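Local coordinates for protein transcriptional regulator, TetR family (Cytophaga hutchinsonii, PDB 3EUP) that probably binds operator DNA as a dimer and regulates transcription, as other TetR-family regulators do, with a ligand probably controlling its release, at residues 7-13 with 47-52; 15-20 with 37-43; 59-64 with 123-128. All coordinates share one frame. Residue numbers count along the deposited sequence, not the author numbering.

Interaction 1: 7-13 with 47-52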
loop_
_atom_site.group_PDB
_atom_site.type_symbol
_atom_site.label_atom_id
_atom_site.label_comp_id
_atom_site.label_asym_id
_atom_site.label_seq_id
_atom_site.Cartn_x
_atom_site.Cartn_y
_atom_site.Cartn_z
ATOM N N SER A 7 31.452 -1.807 21.913
ATOM C CA SER A 7 30.789 -1.759 20.612
ATOM C C SER A 7 29.613 -0.789 20.622
ATOM O O SER A 7 29.011 -0.551 19.582
ATOM C CB SER A 7 30.354 -3.145 20.170
ATOM O OG SER A 7 29.462 -3.689 21.113
ATOM N N LYS A 8 29.314 -0.206 21.787
ATOM C CA LYS A 8 28.361 0.909 21.871
ATOM C C LYS A 8 29.002 2.195 21.365
ATOM O O LYS A 8 29.944 2.690 21.964
ATOM C CB LYS A 8 27.881 1.135 23.318
ATOM C CG LYS A 8 26.926 2.352 23.438
ATOM C CD LYS A 8 26.356 2.491 24.843
ATOM C CE LYS A 8 25.028 3.251 24.848
ATOM N NZ LYS A 8 24.106 2.719 25.929
ATOM N N SER A 9 28.484 2.739 20.272
ATOM C CA SER A 9 29.024 3.963 19.666
ATOM C C SER A 9 28.159 4.403 18.489
ATOM O O SER A 9 27.503 3.583 17.879
ATOM C CB SER A 9 30.454 3.751 19.174
ATOM O OG SER A 9 30.486 3.250 17.852
ATOM N N ASP A 10 28.203 5.686 18.149
ATOM C CA ASP A 10 27.364 6.215 17.056
ATOM C C ASP A 10 27.650 5.544 15.719
ATOM O O ASP A 10 26.746 5.345 14.917
ATOM C CB ASP A 10 27.587 7.715 16.883
ATOM C CG ASP A 10 27.086 8.533 18.071
ATOM O OD1 ASP A 10 26.179 8.096 18.802
ATOM O OD2 ASP A 10 27.609 9.638 18.264
ATOM N N ARG A 11 28.913 5.218 15.466
ATOM C CA ARG A 11 29.251 4.582 14.202
ATOM C C ARG A 11 28.744 3.145 14.139
ATOM O O ARG A 11 28.252 2.692 13.091
ATOM C CB ARG A 11 30.756 4.639 13.935
ATOM C CG ARG A 11 31.246 6.016 13.592
ATOM C CD ARG A 11 32.778 6.022 13.371
ATOM N NE ARG A 11 33.414 5.608 14.600
ATOM C CZ ARG A 11 34.560 4.940 14.716
ATOM N NH1 ARG A 11 35.277 4.585 13.663
ATOM N NH2 ARG A 11 34.994 4.627 15.932
ATOM N N THR A 12 28.854 2.429 15.252
ATOM C CA THR A 12 28.389 1.058 15.280
ATOM C C THR A 12 26.873 1.041 15.132
ATOM O O THR A 12 26.303 0.242 14.352
ATOM C CB THR A 12 28.834 0.351 16.566
ATOM O OG1 THR A 12 30.250 0.437 16.664
ATOM C CG2 THR A 12 28.435 -1.104 16.528
ATOM N N ARG A 13 26.226 1.963 15.851
ATOM C CA ARG A 13 24.789 2.157 15.775
ATOM C C ARG A 13 24.320 2.431 14.350
ATOM O O ARG A 13 23.360 1.824 13.877
ATOM C CB ARG A 13 24.370 3.297 16.708
ATOM C CG ARG A 13 22.877 3.570 16.707
ATOM C CD ARG A 13 22.475 4.529 17.819
ATOM N NE ARG A 13 21.042 4.688 17.831
ATOM C CZ ARG A 13 20.363 5.404 16.944
ATOM N NH1 ARG A 13 20.988 6.086 15.987
ATOM N NH2 ARG A 13 19.044 5.455 17.028
ATOM N N SER A 47 26.585 -7.018 20.636
ATOM C CA SER A 47 26.888 -5.743 19.997
ATOM C C SER A 47 25.618 -5.025 19.571
ATOM O O SER A 47 25.481 -3.832 19.787
ATOM C CB SER A 47 27.795 -5.926 18.782
ATOM O OG SER A 47 28.990 -6.542 19.178
ATOM N N ILE A 48 24.697 -5.739 18.948
ATOM C CA ILE A 48 23.454 -5.131 18.507
ATOM C C ILE A 48 22.704 -4.521 19.712
ATOM O O ILE A 48 22.393 -3.329 19.743
ATOM C CB ILE A 48 22.589 -6.150 17.799
ATOM C CG1 ILE A 48 23.224 -6.559 16.463
ATOM C CG2 ILE A 48 21.193 -5.589 17.565
ATOM C CD1 ILE A 48 22.523 -7.703 15.762
ATOM N N TYR A 49 22.481 -5.318 20.748
ATOM C CA TYR A 49 21.664 -4.827 21.856
ATOM C C TYR A 49 22.455 -4.053 22.901
ATOM O O TYR A 49 21.922 -3.687 23.933
ATOM C CB TYR A 49 20.766 -5.942 22.417
ATOM C CG TYR A 49 19.705 -6.347 21.385
ATOM C CD1 TYR A 49 18.916 -5.379 20.724
ATOM C CD2 TYR A 49 19.508 -7.681 21.040
ATOM C CE1 TYR A 49 17.943 -5.749 19.749
ATOM C CE2 TYR A 49 18.548 -8.063 20.074
ATOM C CZ TYR A 49 17.769 -7.100 19.437
ATOM O OH TYR A 49 16.842 -7.497 18.490
ATOM N N GLY A 50 23.707 -3.751 22.595
ATOM C CA GLY A 50 24.463 -2.745 23.322
ATOM C C GLY A 50 24.315 -1.366 22.701
ATOM O O GLY A 50 24.753 -0.378 23.278
ATOM N N ASN A 51 23.721 -1.297 21.514
ATOM C CA ASN A 51 23.425 -0.019 20.850
ATOM C C ASN A 51 21.930 0.305 20.822
ATOM O O ASN A 51 21.543 1.455 20.655
ATOM C CB ASN A 51 23.957 -0.050 19.420
ATOM C CG ASN A 51 25.434 0.013 19.382
ATOM O OD1 ASN A 51 26.018 1.096 19.488
ATOM N ND2 ASN A 51 26.073 -1.148 19.288
ATOM N N PHE A 52 21.104 -0.721 20.960
ATOM C CA PHE A 52 19.669 -0.562 20.920
ATOM C C PHE A 52 19.024 -1.330 22.066
ATOM O O PHE A 52 19.441 -2.445 22.385
ATOM C CB PHE A 52 19.128 -1.144 19.621
ATOM C CG PHE A 52 19.502 -0.372 18.420
ATOM C CD1 PHE A 52 18.726 0.703 18.010
ATOM C CD2 PHE A 52 20.635 -0.710 17.689
ATOM C CE1 PHE A 52 19.043 1.408 16.881
ATOM C CE2 PHE A 52 20.987 0.010 16.563
ATOM C CZ PHE A 52 20.187 1.071 16.153
#
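The backbone of 7-13, which leads into helix 10-31, passes the end of helix 45-48, with Ser7 CA 5.6 Å from Ser47 CA and Lys8 CA 5.1 Å from Asn51 CA. This is the edge of the TetR-type helix-turn-helix domain: helix 45-48 stands in the position of the DNA-recognition helix of the family, and Ser9 is the N-cap residue of helix 10-31. Beyond Ile48 the chain leaves the helix in a turn, in which Asn51 N bonds Ile48 O at 3.0 Å. The side chain of Asn51 ties the two segments together. Its amide works as donor and acceptor against the backbone opposite: ND2 gives a hydrogen bond to Ser7 O at 3.0 Å, and OD1 takes one from Ser9 N at 3.1 Å, so both sides of Lys8 are held. The same ND2 also donates to Ser47 O at 2.8 Å, fixing the turn to the last part of its own helix. Lys8 CB lies 3.5 Å from Gly50 O. Ser7 OG and Ser47 OG are 3.5 Å apart, at best a weak bond; the stronger partner of Ser7 OG is Met3 O. Thr12 CG2 packs 3.6 Å from Asn51 ND2. Phe52, whose ring also touches Ile16, Ile17 and helix 55-78, meets the extended Arg13 side chain: Phe52 CZ lies over one face of the guanidinium and is 3.7 Å from Arg13 CG.

Interaction 2: 15-20 with 37-43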
loop_
_atom_site.group_PDB
_atom_site.type_symbol
_atom_site.label_atom_id
_atom_site.label_comp_id
_atom_site.label_asym_id
_atom_site.label_seq_id
_atom_site.Cartn_x
_atom_site.Cartn_y
_atom_site.Cartn_z
ATOM N N PHE A 15 25.990 1.766 11.486
ATOM C CA PHE A 15 26.212 0.552 10.723
ATOM C C PHE A 15 25.084 -0.470 10.931
ATOM O O PHE A 15 24.675 -1.135 9.977
ATOM C CB PHE A 15 27.565 -0.094 11.079
ATOM C CG PHE A 15 27.740 -1.469 10.488
ATOM C CD1 PHE A 15 28.179 -1.626 9.170
ATOM C CD2 PHE A 15 27.453 -2.605 11.245
ATOM C CE1 PHE A 15 28.304 -2.914 8.599
ATOM C CE2 PHE A 15 27.588 -3.887 10.690
ATOM C CZ PHE A 15 28.009 -4.041 9.355
ATOM N N ILE A 16 24.625 -0.629 12.180
ATOM C CA ILE A 16 23.550 -1.535 12.449
ATOM C C ILE A 16 22.326 -1.089 11.657
ATOM O O ILE A 16 21.665 -1.911 11.044
ATOM C CB ILE A 16 23.118 -1.629 13.957
ATOM C CG1 ILE A 16 24.225 -2.109 14.877
ATOM C CG2 ILE A 16 21.947 -2.577 14.084
ATOM C CD1 ILE A 16 24.850 -3.307 14.413
ATOM N N ILE A 17 22.022 0.209 11.699
ATOM C CA ILE A 17 20.816 0.746 11.035
ATOM C C ILE A 17 20.907 0.468 9.547
ATOM O O ILE A 17 19.982 -0.108 8.942
ATOM C CB ILE A 17 20.625 2.241 11.295
ATOM C CG1 ILE A 17 20.264 2.486 12.769
ATOM C CG2 ILE A 17 19.498 2.795 10.408
ATOM C CD1 ILE A 17 20.434 3.959 13.252
ATOM N N GLU A 18 22.055 0.818 8.973
ATOM C CA GLU A 18 22.302 0.664 7.533
ATOM C C GLU A 18 22.194 -0.779 7.064
ATOM O O GLU A 18 21.640 -1.031 6.015
ATOM C CB GLU A 18 23.673 1.259 7.163
ATOM C CG GLU A 18 23.593 2.757 7.223
ATOM C CD GLU A 18 24.878 3.468 7.056
ATOM O OE1 GLU A 18 25.903 2.824 6.659
ATOM O OE2 GLU A 18 24.828 4.698 7.325
ATOM N N SER A 19 22.703 -1.714 7.862
ATOM C CA SER A 19 22.765 -3.122 7.490
ATOM C C SER A 19 21.420 -3.776 7.604
ATOM O O SER A 19 21.112 -4.707 6.849
ATOM C CB SER A 19 23.695 -3.885 8.438
ATOM O OG SER A 19 24.999 -3.410 8.292
ATOM N N THR A 20 20.641 -3.357 8.600
ATOM C CA THR A 20 19.415 -4.071 8.882
ATOM C C THR A 20 18.189 -3.435 8.281
ATOM O O THR A 20 17.171 -4.095 8.219
ATOM C CB THR A 20 19.151 -4.245 10.387
ATOM O OG1 THR A 20 18.941 -2.958 10.994
ATOM C CG2 THR A 20 20.347 -4.989 11.055
ATOM N N LEU A 37 19.271 -10.449 11.972
ATOM C CA LEU A 37 20.017 -9.243 12.350
ATOM C C LEU A 37 21.527 -9.481 12.511
ATOM O O LEU A 37 22.339 -8.671 12.038
ATOM C CB LEU A 37 19.457 -8.637 13.649
ATOM C CG LEU A 37 18.029 -8.079 13.659
ATOM C CD1 LEU A 37 17.746 -7.387 15.023
ATOM C CD2 LEU A 37 17.810 -7.128 12.497
ATOM N N THR A 38 21.888 -10.570 13.196
ATOM C CA THR A 38 23.272 -10.947 13.370
ATOM C C THR A 38 23.886 -11.369 12.027
ATOM O O THR A 38 25.058 -11.117 11.814
ATOM C CB THR A 38 23.473 -12.056 14.441
ATOM O OG1 THR A 38 22.821 -13.261 14.026
ATOM C CG2 THR A 38 22.924 -11.637 15.777
ATOM N N GLU A 39 23.117 -11.991 11.122
ATOM C CA GLU A 39 23.652 -12.293 9.789
ATOM C C GLU A 39 23.867 -11.024 8.976
ATOM O O GLU A 39 24.904 -10.856 8.361
ATOM C CB GLU A 39 22.760 -13.224 8.975
ATOM C CG GLU A 39 22.739 -14.686 9.421
ATOM C CD GLU A 39 21.854 -15.568 8.496
ATOM O OE1 GLU A 39 21.379 -15.055 7.435
ATOM O OE2 GLU A 39 21.669 -16.775 8.814
ATOM N N ALA A 40 22.888 -10.137 8.977
ATOM C CA ALA A 40 22.961 -8.860 8.218
ATOM C C ALA A 40 24.126 -7.966 8.690
ATOM O O ALA A 40 24.793 -7.349 7.873
ATOM C CB ALA A 40 21.639 -8.101 8.318
ATOM N N THR A 41 24.381 -7.946 9.995
ATOM C CA THR A 41 25.403 -7.081 10.557
ATOM C C THR A 41 26.773 -7.782 10.680
ATOM O O THR A 41 27.801 -7.122 10.823
ATOM C CB THR A 41 24.972 -6.588 11.971
ATOM O OG1 THR A 41 24.913 -7.710 12.880
ATOM C CG2 THR A 41 23.615 -5.862 11.914
ATOM N N ASN A 42 26.777 -9.115 10.653
ATOM C CA ASN A 42 27.915 -9.933 11.108
ATOM C C ASN A 42 28.400 -9.555 12.526
ATOM O O ASN A 42 29.593 -9.582 12.782
ATOM C CB ASN A 42 29.111 -9.876 10.114
ATOM C CG ASN A 42 30.056 -11.074 10.261
ATOM O OD1 ASN A 42 29.601 -12.174 10.505
ATOM N ND2 ASN A 42 31.376 -10.857 10.125
ATOM N N LEU A 43 27.480 -9.175 13.409
ATOM C CA LEU A 43 27.798 -8.799 14.785
ATOM C C LEU A 43 27.048 -9.681 15.729
ATOM O O LEU A 43 26.010 -10.218 15.376
ATOM C CB LEU A 43 27.369 -7.361 15.100
ATOM C CG LEU A 43 28.003 -6.245 14.283
ATOM C CD1 LEU A 43 27.584 -4.881 14.813
ATOM C CD2 LEU A 43 29.471 -6.369 14.309
#
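Helix 10-31 crosses helix 34-41 at a steep angle here, 104° between the short segments 15-20 and 37-41, with axes 9.0 Å apart; in the TetR family the latter is the first helix of the helix-turn-helix. Phe15 comes first, its ring edge turned to the end of helix 34-41: CE2 is 3.2 Å from Thr41 O, and CD2 is 4.2 Å from Leu43 CD1. Ile16 follows with CD1 3.8 Å from Thr41 CG2. One turn on, Ser19 puts CB 3.7 Å from Ala40 O, while its OG bonds back to Phe15 O at 2.8 Å. Thr20 does likewise, OG1 to Ile16 O at 2.9 Å, which leaves CG2 to pack on Leu37 CD2 at 3.6 Å and Thr41 CG2 at 3.5 Å. Thr41 is thus a knob in a hole formed by Phe15, Ile16, Ser19 and Thr20. Its OG1 bonds Leu37 O at 2.9 Å and accepts from Leu43 N at 3.0 Å, an ST turn at the helix end, where Asn42 takes positive phi. Around the crossing, Ile48 of helix 45-48 covers Leu37 and Thr41, and helix 55-78 reaches Ile17 through Ala61 and Thr20 through Val58.

Interaction 3: 59-64 with 123-128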
loop_
_atom_site.group_PDB
_atom_site.type_symbol
_atom_site.label_atom_id
_atom_site.label_comp_id
_atom_site.label_asym_id
_atom_site.label_seq_id
_atom_site.Cartn_x
_atom_site.Cartn_y
_atom_site.Cartn_z
ATOM N N ALA A 59 13.898 -1.408 14.632
ATOM C CA ALA A 59 12.865 -1.232 13.573
ATOM C C ALA A 59 12.489 0.223 13.372
ATOM O O ALA A 59 12.373 0.680 12.241
ATOM C CB ALA A 59 11.640 -2.040 13.882
ATOM N N ILE A 60 12.372 0.959 14.474
ATOM C CA ILE A 60 12.047 2.379 14.431
ATOM C C ILE A 60 13.153 3.199 13.762
ATOM O O ILE A 60 12.866 4.014 12.893
ATOM C CB ILE A 60 11.694 2.922 15.807
ATOM C CG1 ILE A 60 10.351 2.293 16.304
ATOM C CG2 ILE A 60 11.684 4.509 15.786
ATOM C CD1 ILE A 60 10.096 2.579 17.773
ATOM N N ALA A 61 14.403 2.967 14.162
ATOM C CA ALA A 61 15.553 3.601 13.537
ATOM C C ALA A 61 15.647 3.216 12.051
ATOM O O ALA A 61 15.949 4.082 11.202
ATOM C CB ALA A 61 16.875 3.205 14.296
ATOM N N ALA A 62 15.405 1.947 11.735
ATOM C CA ALA A 62 15.358 1.502 10.319
ATOM C C ALA A 62 14.349 2.287 9.516
ATOM O O ALA A 62 14.647 2.695 8.403
ATOM C CB ALA A 62 15.056 -0.007 10.183
ATOM N N PHE A 63 13.147 2.480 10.063
ATOM C CA PHE A 63 12.139 3.249 9.362
ATOM C C PHE A 63 12.628 4.673 9.136
ATOM O O PHE A 63 12.562 5.190 8.016
ATOM C CB PHE A 63 10.790 3.280 10.108
ATOM C CG PHE A 63 9.805 4.190 9.458
ATOM C CD1 PHE A 63 9.085 3.761 8.367
ATOM C CD2 PHE A 63 9.695 5.517 9.853
ATOM C CE1 PHE A 63 8.204 4.613 7.690
ATOM C CE2 PHE A 63 8.822 6.395 9.173
ATOM C CZ PHE A 63 8.067 5.937 8.110
ATOM N N ASP A 64 13.150 5.317 10.182
ATOM C CA ASP A 64 13.691 6.676 10.010
ATOM C C ASP A 64 14.769 6.740 8.937
ATOM O O ASP A 64 14.792 7.660 8.146
ATOM C CB ASP A 64 14.215 7.240 11.322
ATOM C CG ASP A 64 13.087 7.583 12.308
ATOM O OD1 ASP A 64 11.910 7.681 11.890
ATOM O OD2 ASP A 64 13.368 7.726 13.528
ATOM N N ALA A 123 3.361 2.878 17.894
ATOM C CA ALA A 123 4.480 3.798 17.714
ATOM C C ALA A 123 4.812 3.926 16.229
ATOM O O ALA A 123 4.952 5.005 15.713
ATOM C CB ALA A 123 5.741 3.360 18.519
ATOM N N LEU A 124 4.934 2.808 15.535
ATOM C CA LEU A 124 5.285 2.842 14.127
ATOM C C LEU A 124 4.182 3.335 13.227
ATOM O O LEU A 124 4.468 3.925 12.213
ATOM C CB LEU A 124 5.772 1.471 13.661
ATOM C CG LEU A 124 7.240 1.199 13.987
ATOM C CD1 LEU A 124 7.511 -0.296 13.938
ATOM C CD2 LEU A 124 8.045 1.973 13.026
ATOM N N ARG A 125 2.918 3.071 13.575
ATOM C CA ARG A 125 1.823 3.654 12.826
ATOM C C ARG A 125 1.933 5.165 12.910
ATOM O O ARG A 125 1.779 5.875 11.922
ATOM C CB ARG A 125 0.478 3.181 13.384
ATOM C CG ARG A 125 -0.697 3.323 12.434
ATOM C CD ARG A 125 -1.221 4.699 12.295
ATOM N NE ARG A 125 -1.652 5.247 13.582
ATOM C CZ ARG A 125 -1.846 6.538 13.825
ATOM N NH1 ARG A 125 -1.654 7.466 12.893
ATOM N NH2 ARG A 125 -2.259 6.907 15.037
ATOM N N LYS A 126 2.188 5.670 14.120
ATOM C CA LYS A 126 2.311 7.108 14.295
ATOM C C LYS A 126 3.441 7.684 13.446
ATOM O O LYS A 126 3.302 8.754 12.904
ATOM C CB LYS A 126 2.414 7.486 15.790
ATOM C CG LYS A 126 1.044 7.357 16.465
ATOM C CD LYS A 126 1.092 7.378 18.048
ATOM C CE LYS A 126 -0.342 7.311 18.670
ATOM N NZ LYS A 126 -0.276 7.219 20.182
ATOM N N LYS A 127 4.566 6.987 13.349
ATOM C CA LYS A 127 5.660 7.441 12.503
ATOM C C LYS A 127 5.214 7.510 11.078
ATOM O O LYS A 127 5.549 8.459 10.379
ATOM C CB LYS A 127 6.879 6.521 12.561
ATOM C CG LYS A 127 7.467 6.299 13.943
ATOM C CD LYS A 127 8.449 7.318 14.332
ATOM C CE LYS A 127 9.824 6.957 13.825
ATOM N NZ LYS A 127 10.834 7.892 14.452
ATOM N N ALA A 128 4.457 6.514 10.632
ATOM C CA ALA A 128 3.999 6.511 9.222
ATOM C C ALA A 128 3.051 7.668 8.959
ATOM O O ALA A 128 3.130 8.322 7.924
ATOM C CB ALA A 128 3.359 5.159 8.850
#
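Ile60, Phe63 and Leu124 form the apolar centre between two nearly parallel helix segments, 59-64 and 123-128, inclined by 9° with their axes 10.8 Å apart. Leu124 reaches across the gap: its CD2 is 4.0 Å from Ile60 CG1 and 4.2 Å from Phe63 CB, and its CD1 touches Ala59 CB at 4.5 Å. Ile60 CD1 continues the apolar patch to Ala123 CB, also at 4.5 Å. The Phe63 ring extends it in the other direction, CZ lying 4.3 Å from Ala128 CA and CE2 3.9 Å from Lys127 CB; Thr113 and Thr114 of helix 109-117 add packing from a third helix. Lys127 joins this interior to the polar edge. Its aliphatic part runs past the apolar residues, CE 3.6 Å from Ile60 CG2, and its NZ ends in a salt bridge with Asp64, at 2.7 Å from Asp64 OD2 and, more weakly, 2.8 Å from Asp64 OD1. Helix 55-78, the connection from the DNA-binding domain, is thereby fixed to helix 122-148 of the C-terminal domain. Apolar packing with a charged pair at its rim implies a domain junction held both by burial and by one specific ionic link.

Overall arrangement
Interactions 1 and 2 lie 11 Å apart, centre to centre, in the N-terminal DNA-binding domain and share helix 10-31; interaction 3, about 19 and 18 Å from their centres, joins that domain to the C-terminal one. Along the chain, 15-20 with 37-43 falls between the two segments of interaction 1, and interaction 3 opens after both. The three are in direct touch: Phe52 packs on Ile16 and Ile17, and Ala61 of helix 55-78 meets Phe52, Ile17 and Arg13. Ala61 points away from 123-128, so helix 55-78 itself connects the two domains: its Ile60, Phe63 and Asp64 meet helix 122-148, consistent with the family's coupling of ligand binding in the C-terminal domain to DNA binding.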